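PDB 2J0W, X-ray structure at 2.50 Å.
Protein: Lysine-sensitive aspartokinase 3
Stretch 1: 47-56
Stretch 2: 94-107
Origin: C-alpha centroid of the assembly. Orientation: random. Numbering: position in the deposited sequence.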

# COMPACT_ATOMS: atom_id res chain seq x y z
N LEU A 47 29.35 -15.95 18.44
CA LEU A 47 30.08 -15.87 19.70
C LEU A 47 30.53 -14.42 19.89
O LEU A 47 30.26 -13.81 20.93
CB LEU A 47 31.27 -16.82 19.68
CG LEU A 47 30.85 -18.28 19.89
CD1 LEU A 47 32.01 -19.25 19.66
CD2 LEU A 47 30.30 -18.42 21.31
N LEU A 48 31.18 -13.88 18.86
CA LEU A 48 31.68 -12.51 18.87
C LEU A 48 30.59 -11.49 19.15
O LEU A 48 30.82 -10.51 19.86
CB LEU A 48 32.36 -12.19 17.54
CG LEU A 48 33.71 -12.88 17.38
CD1 LEU A 48 34.31 -12.55 16.04
CD2 LEU A 48 34.65 -12.44 18.51
N VAL A 49 29.40 -11.71 18.61
CA VAL A 49 28.30 -10.79 18.84
C VAL A 49 27.83 -10.89 20.29
O VAL A 49 27.50 -9.88 20.92
CB VAL A 49 27.13 -11.07 17.87
CG1 VAL A 49 25.85 -10.40 18.38
CG2 VAL A 49 27.48 -10.55 16.48
N ALA A 50 27.80 -12.09 20.84
CA ALA A 50 27.37 -12.25 22.22
C ALA A 50 28.34 -11.53 23.15
O ALA A 50 27.94 -11.03 24.20
CB ALA A 50 27.29 -13.71 22.58
N LEU A 51 29.62 -11.50 22.76
CA LEU A 51 30.64 -10.83 23.57
C LEU A 51 30.56 -9.31 23.48
O LEU A 51 30.87 -8.60 24.44
CB LEU A 51 32.02 -11.30 23.16
CG LEU A 51 32.39 -12.72 23.59
CD1 LEU A 51 33.67 -13.13 22.88
CD2 LEU A 51 32.55 -12.77 25.10
N ALA A 52 30.14 -8.80 22.32
CA ALA A 52 30.01 -7.37 22.14
C ALA A 52 28.76 -6.86 22.85
O ALA A 52 28.46 -5.67 22.83
CB ALA A 52 29.97 -7.01 20.66
N GLU A 53 28.02 -7.76 23.47
CA GLU A 53 26.82 -7.34 24.20
C GLU A 53 27.18 -7.00 25.64
O GLU A 53 26.41 -6.34 26.34
CB GLU A 53 25.77 -8.43 24.20
CG GLU A 53 24.90 -8.41 22.95
CD GLU A 53 23.93 -9.56 22.90
OE1 GLU A 53 23.15 -9.63 21.93
OE2 GLU A 53 23.94 -10.40 23.83
N GLY A 54 28.36 -7.44 26.06
CA GLY A 54 28.79 -7.19 27.42
C GLY A 54 28.42 -8.37 28.30
O GLY A 54 27.29 -8.47 28.77
N LEU A 55 29.36 -9.27 28.53
CA LEU A 55 29.10 -10.43 29.34
C LEU A 55 29.97 -10.45 30.58
O LEU A 55 31.10 -9.97 30.56
CB LEU A 55 29.36 -11.70 28.53
CG LEU A 55 28.52 -11.77 27.26
CD1 LEU A 55 28.82 -13.08 26.57
CD2 LEU A 55 27.03 -11.66 27.61
N GLU A 56 29.44 -11.03 31.66
CA GLU A 56 30.15 -11.15 32.93
C GLU A 56 31.37 -12.08 32.76
O GLU A 56 31.41 -12.88 31.83
CB GLU A 56 29.21 -11.68 34.02
CG GLU A 56 29.76 -12.80 34.95
CD GLU A 56 29.50 -14.22 34.42
OE1 GLU A 56 30.12 -14.63 33.43
OE2 GLU A 56 28.67 -14.95 35.01
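Stretch 2 94-107: NITVLAEAAALATS

Stretch 2 lies on stretch 1 as a helix converging on the end of another helix, a van der Waals contact without a single hydrogen bond across it that starts with branched side chains and closes to backbone against backbone at a glycine.

The helix of stretch 2 begins earlier in the chain and runs from Asn 94 through the alanine-rich segment, held by regular i to i+4 bonds, for example Ala 99 N to Ile 95 O at 2.8 Å. It travels in broadly the same direction as helix 47-51, with 39° between the two N-to-C directions and 10.4 Å between the axes at closest approach. The chains draw together as they proceed: the CA atoms of Leu 48 and Ile 95 are 8.4 Å apart, those of Leu 51 and Ala 99 are 5.6 Å apart, and those of Gly 54 and Ala 103 only 3.8 Å.

Side-chain size follows this taper. At the wide end Ile 95 points toward stretch 1, and its CG2 meets CD2 of Leu 48 at 3.9 Å; the leucine leaves its helix sideways, but its end comes nearer. One turn on, a leucine faces an alanine, with Leu 51 CD2 4.3 Å from Ala 99 CB. Next, the methyl of Ala 102 points toward the closing turn of stretch 1, its CB 3.4 Å from Leu 51 O and 4.0 Å from Ala 52 CA. Here a small side chain packs against main chain.

Stretch 1 ends its helical course with a type I turn from Leu 51 to Gly 54, in which Gly 54 N donates to Leu 51 O at 3.2 Å. Gly 54 then departs from helical angles with positive phi (94°, psi 97°). Two demands for glycine coincide here. A CB at these angles would jam against the carbonyl O of Glu 53, and it would also lie 2.8 Å from Ala 102 O, a clash. Without it, Gly 54 CA can approach Ala 102 O to 3.4 Å and Ala 103 CA to 3.8 Å.

At the narrow point Ala 103 CB also lies 3.8 Å from Leu 55 O; farther along, Thr 106, in an extended conformation with chi1 p, points back toward the turn and sets its CG2 3.5 Å from Ala 52 O. The rule to read is graded: as the backbones converge, side chains shrink from leucine and isoleucine to alanine and finally to glycine, and 361 Å² is buried in all.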

# COMPACT_ATOMS: atom_id res chain seq x y z
N ASN A 94 43.35 -9.39 21.61
CA ASN A 94 42.62 -8.14 21.41
C ASN A 94 41.14 -8.36 21.60
O ASN A 94 40.45 -7.53 22.21
CB ASN A 94 42.89 -7.57 20.02
CG ASN A 94 42.49 -6.11 19.91
OD1 ASN A 94 41.59 -5.75 19.15
ND2 ASN A 94 43.15 -5.25 20.69
N ILE A 95 40.65 -9.48 21.09
CA ILE A 95 39.24 -9.82 21.22
C ILE A 95 38.93 -9.80 22.71
O ILE A 95 37.92 -9.24 23.16
CB ILE A 95 38.94 -11.22 20.62
CG1 ILE A 95 39.04 -11.17 19.09
CG2 ILE A 95 37.57 -11.72 21.06
CD1 ILE A 95 38.79 -12.49 18.39
N THR A 96 39.84 -10.40 23.48
CA THR A 96 39.68 -10.47 24.91
C THR A 96 39.57 -9.09 25.53
O THR A 96 38.62 -8.81 26.27
CB THR A 96 40.84 -11.25 25.55
OG1 THR A 96 40.88 -12.57 24.98
CG2 THR A 96 40.68 -11.34 27.07
N VAL A 97 40.51 -8.19 25.23
CA VAL A 97 40.44 -6.86 25.83
C VAL A 97 39.18 -6.13 25.41
O VAL A 97 38.56 -5.43 26.22
CB VAL A 97 41.66 -5.96 25.50
CG1 VAL A 97 41.74 -4.81 26.51
CG2 VAL A 97 42.94 -6.78 25.52
N LEU A 98 38.79 -6.27 24.14
CA LEU A 98 37.57 -5.62 23.66
C LEU A 98 36.36 -6.18 24.41
O LEU A 98 35.45 -5.43 24.81
CB LEU A 98 37.39 -5.82 22.14
CG LEU A 98 38.43 -5.10 21.27
CD1 LEU A 98 38.20 -5.42 19.81
CD2 LEU A 98 38.32 -3.59 21.49
N ALA A 99 36.34 -7.49 24.61
CA ALA A 99 35.23 -8.11 25.32
C ALA A 99 35.18 -7.54 26.73
O ALA A 99 34.10 -7.38 27.31
CB ALA A 99 35.40 -9.61 25.37
N GLU A 100 36.35 -7.21 27.29
CA GLU A 100 36.38 -6.64 28.63
C GLU A 100 35.80 -5.24 28.62
O GLU A 100 35.16 -4.82 29.58
CB GLU A 100 37.81 -6.58 29.18
CG GLU A 100 37.92 -5.68 30.42
CD GLU A 100 39.24 -5.83 31.15
OE1 GLU A 100 40.27 -6.08 30.48
OE2 GLU A 100 39.25 -5.69 32.39
N ALA A 101 36.01 -4.53 27.52
CA ALA A 101 35.49 -3.18 27.40
C ALA A 101 33.99 -3.23 27.18
O ALA A 101 33.24 -2.42 27.75
CB ALA A 101 36.16 -2.44 26.25
N ALA A 102 33.55 -4.18 26.34
CA ALA A 102 32.13 -4.32 26.06
C ALA A 102 31.36 -4.54 27.36
O ALA A 102 30.23 -4.09 27.52
CB ALA A 102 31.90 -5.48 25.10
N ALA A 103 32.00 -5.21 28.31
CA ALA A 103 31.39 -5.50 29.60
C ALA A 103 31.08 -4.23 30.40
O ALA A 103 30.35 -4.29 31.39
CB ALA A 103 32.29 -6.38 30.42
N LEU A 104 31.63 -3.10 29.97
CA LEU A 104 31.42 -1.84 30.66
C LEU A 104 30.65 -0.82 29.82
O LEU A 104 29.77 -0.13 30.33
CB LEU A 104 32.77 -1.26 31.07
CG LEU A 104 33.61 -2.18 31.95
CD1 LEU A 104 34.97 -1.56 32.13
CD2 LEU A 104 32.95 -2.42 33.31
N ALA A 105 31.01 -0.75 28.54
CA ALA A 105 30.35 0.14 27.59
C ALA A 105 30.13 -0.65 26.29
O ALA A 105 30.95 -1.50 25.93
CB ALA A 105 31.24 1.36 27.30
N THR A 106 29.03 -0.40 25.59
CA THR A 106 28.84 -1.12 24.33
C THR A 106 28.25 -0.16 23.31
O THR A 106 27.58 0.79 23.68
CB THR A 106 27.85 -2.31 24.46
OG1 THR A 106 26.59 -1.82 24.93
CG2 THR A 106 28.39 -3.37 25.42
N SER A 107 28.52 -0.41 22.04
CA SER A 107 27.95 0.43 20.99
C SER A 107 28.05 -0.30 19.66
O SER A 107 28.84 -1.22 19.50
CB SER A 107 28.69 1.76 20.88
OG SER A 107 29.85 1.64 20.07